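Local structure of MNT antitoxin (Aphanizomenon flos-aquae 2012/KM1/D3, 7AE2) at residues Leu96-Val101 with Asp117-Arg122. The protein neutralises its cognate toxin HepT, mainly by transferring two AMP units in succession from ATP to a tyrosine of that toxin. Residues are numbered along the deposited sequence; the frame is centred on the assembly and turned at random.
Sequences LIAHFV and DKFQQR
Ala98 and Val101, one turn apart on helix 95-104, are met by a single residue of helix 115-123, Phe119. Both segments are helical throughout, with Val101 N hydrogen-bonded to Ile97 O in one and Gln121 N to Asp117 O in the other. The helix backbones stay well apart, and the Phe119 ring does the bridging. Its CB points toward helix 95-104, and with CG anti to the backbone N (chi1 167°) the ring extends from its own helix so that CZ and CE2 meet Ala98 and Val101. Phe119 CZ lies 3.7 Å from Ala98 O, approached obliquely. The same CZ is 4.3 Å from Ala98 CB. On the Val101 side, Phe119 CE2 comes within 4.1 Å of Val101 CG1, and the two side chains cross at about a right angle. In this nucleotidyltransferase fold of the polymerase beta type, strand 106-110 links the two helices, and the ring and Val101 both pack against strand 25-31, Phe119 on Met27 and Val101 on Val29 and Phe31. Leu90 touches both as well. The valine side chain is about 8 Å from that of Asp46, a probable magnesium ligand, which puts this packing near the probable metal site. Two hydrogen bonds lie beside the apolar contact: Gln120 NE2 to Ala102 O, which joins the two helices, and His99 ND1 to Leu125 N, beyond the end of helix 115-123.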
loop_
_atom_site.group_PDB
_atom_site.type_symbol
_atom_site.label_atom_id
_atom_site.label_comp_id
_atom_site.label_asym_id
_atom_site.label_seq_id
_atom_site.Cartn_x
_atom_site.Cartn_y
_atom_site.Cartn_z
ATOM N N LEU B 96 -2.454 -7.799 23.382
ATOM C CA LEU B 96 -1.920 -8.942 22.656
ATOM C C LEU B 96 -0.614 -8.589 21.953
ATOM O O LEU B 96 0.342 -9.372 21.989
ATOM C CB LEU B 96 -2.967 -9.450 21.663
ATOM C CG LEU B 96 -2.802 -10.895 21.221
ATOM C CD1 LEU B 96 -2.839 -11.834 22.425
ATOM C CD2 LEU B 96 -3.883 -11.248 20.218
ATOM N N ILE B 97 -0.552 -7.426 21.298
ATOM C CA ILE B 97 0.678 -7.036 20.612
ATOM C C ILE B 97 1.806 -6.811 21.616
ATOM O O ILE B 97 2.957 -7.191 21.374
ATOM C CB ILE B 97 0.438 -5.789 19.741
ATOM N N ALA B 98 1.497 -6.194 22.759
ATOM C CA ALA B 98 2.536 -5.953 23.756
ATOM C C ALA B 98 3.091 -7.256 24.315
ATOM O O ALA B 98 4.269 -7.323 24.687
ATOM C CB ALA B 98 1.996 -5.077 24.888
ATOM N N HIS B 99 2.264 -8.301 24.367
ATOM C CA HIS B 99 2.719 -9.591 24.872
ATOM C C HIS B 99 3.798 -10.189 23.975
ATOM O O HIS B 99 4.860 -10.602 24.451
ATOM C CB HIS B 99 1.533 -10.546 24.998
ATOM C CG HIS B 99 1.928 -11.968 25.243
ATOM N ND1 HIS B 99 2.366 -12.418 26.469
ATOM C CD2 HIS B 99 1.964 -13.039 24.415
ATOM C CE1 HIS B 99 2.648 -13.706 26.389
ATOM N NE2 HIS B 99 2.414 -14.107 25.153
ATOM N N PHE B 100 3.540 -10.239 22.665
ATOM C CA PHE B 100 4.494 -10.862 21.754
ATOM C C PHE B 100 5.731 -9.995 21.549
ATOM O O PHE B 100 6.812 -10.522 21.265
ATOM C CB PHE B 100 3.821 -11.170 20.418
ATOM C CG PHE B 100 2.768 -12.240 20.508
ATOM C CD1 PHE B 100 3.125 -13.578 20.549
ATOM C CD2 PHE B 100 1.424 -11.909 20.556
ATOM C CE1 PHE B 100 2.160 -14.567 20.636
ATOM C CE2 PHE B 100 0.454 -12.893 20.644
ATOM C CZ PHE B 100 0.824 -14.223 20.683
ATOM N N VAL B 101 5.598 -8.675 21.686
ATOM C CA VAL B 101 6.774 -7.813 21.633
ATOM C C VAL B 101 7.674 -8.073 22.836
ATOM O O VAL B 101 8.904 -8.116 22.714
ATOM C CB VAL B 101 6.352 -6.335 21.537
ATOM C CG1 VAL B 101 7.547 -5.419 21.761
ATOM C CG2 VAL B 101 5.722 -6.056 20.180
ATOM N N ASP B 117 12.880 -4.881 31.091
ATOM C CA ASP B 117 12.426 -5.807 32.124
ATOM C C ASP B 117 11.127 -5.323 32.757
ATOM O O ASP B 117 10.189 -6.105 32.946
ATOM C CB ASP B 117 13.510 -5.986 33.187
ATOM C CG ASP B 117 14.721 -6.733 32.665
ATOM O OD1 ASP B 117 14.576 -7.482 31.678
ATOM O OD2 ASP B 117 15.816 -6.577 33.246
ATOM N N LYS B 118 11.056 -4.032 33.095
ATOM C CA LYS B 118 9.819 -3.477 33.633
ATOM C C LYS B 118 8.689 -3.557 32.617
ATOM O O LYS B 118 7.517 -3.665 32.997
ATOM C CB LYS B 118 10.036 -2.030 34.076
ATOM N N PHE B 119 9.018 -3.511 31.326
ATOM C CA PHE B 119 7.996 -3.655 30.295
ATOM C C PHE B 119 7.496 -5.093 30.217
ATOM O O PHE B 119 6.287 -5.336 30.135
ATOM C CB PHE B 119 8.550 -3.196 28.946
ATOM C CG PHE B 119 7.693 -3.575 27.773
ATOM C CD1 PHE B 119 6.471 -2.960 27.561
ATOM C CD2 PHE B 119 8.116 -4.543 26.876
ATOM C CE1 PHE B 119 5.684 -3.307 26.479
ATOM C CE2 PHE B 119 7.334 -4.893 25.793
ATOM C CZ PHE B 119 6.116 -4.276 25.594
ATOM N N GLN B 120 8.414 -6.062 30.253
ATOM C CA GLN B 120 8.017 -7.465 30.173
ATOM C C GLN B 120 7.168 -7.870 31.373
ATOM O O GLN B 120 6.153 -8.558 31.218
ATOM C CB GLN B 120 9.252 -8.358 30.064
ATOM C CG GLN B 120 9.968 -8.264 28.728
ATOM C CD GLN B 120 11.191 -9.154 28.661
ATOM O OE1 GLN B 120 12.026 -9.148 29.565
ATOM N NE2 GLN B 120 11.299 -9.932 27.590
ATOM N N GLN B 121 7.563 -7.446 32.576
ATOM C CA GLN B 121 6.793 -7.784 33.769
ATOM C C GLN B 121 5.402 -7.166 33.736
ATOM O O GLN B 121 4.483 -7.668 34.395
ATOM C CB GLN B 121 7.537 -7.325 35.025
ATOM C CG GLN B 121 8.919 -7.927 35.194
ATOM C CD GLN B 121 8.885 -9.436 35.313
ATOM O OE1 GLN B 121 8.243 -9.986 36.207
ATOM N NE2 GLN B 121 9.572 -10.116 34.402
ATOM N N ARG B 122 5.227 -6.087 32.977
ATOM C CA ARG B 122 3.973 -5.347 32.964
ATOM C C ARG B 122 2.983 -5.861 31.925
ATOM O O ARG B 122 1.768 -5.765 32.143
ATOM C CB ARG B 122 4.255 -3.861 32.718
ATOM C CG ARG B 122 3.035 -2.958 32.794
ATOM C CD ARG B 122 3.421 -1.483 32.781
ATOM N NE ARG B 122 4.157 -1.102 31.577
ATOM C CZ ARG B 122 5.470 -0.893 31.537
ATOM N NH1 ARG B 122 6.198 -1.024 32.637
ATOM N NH2 ARG B 122 6.054 -0.550 30.398
#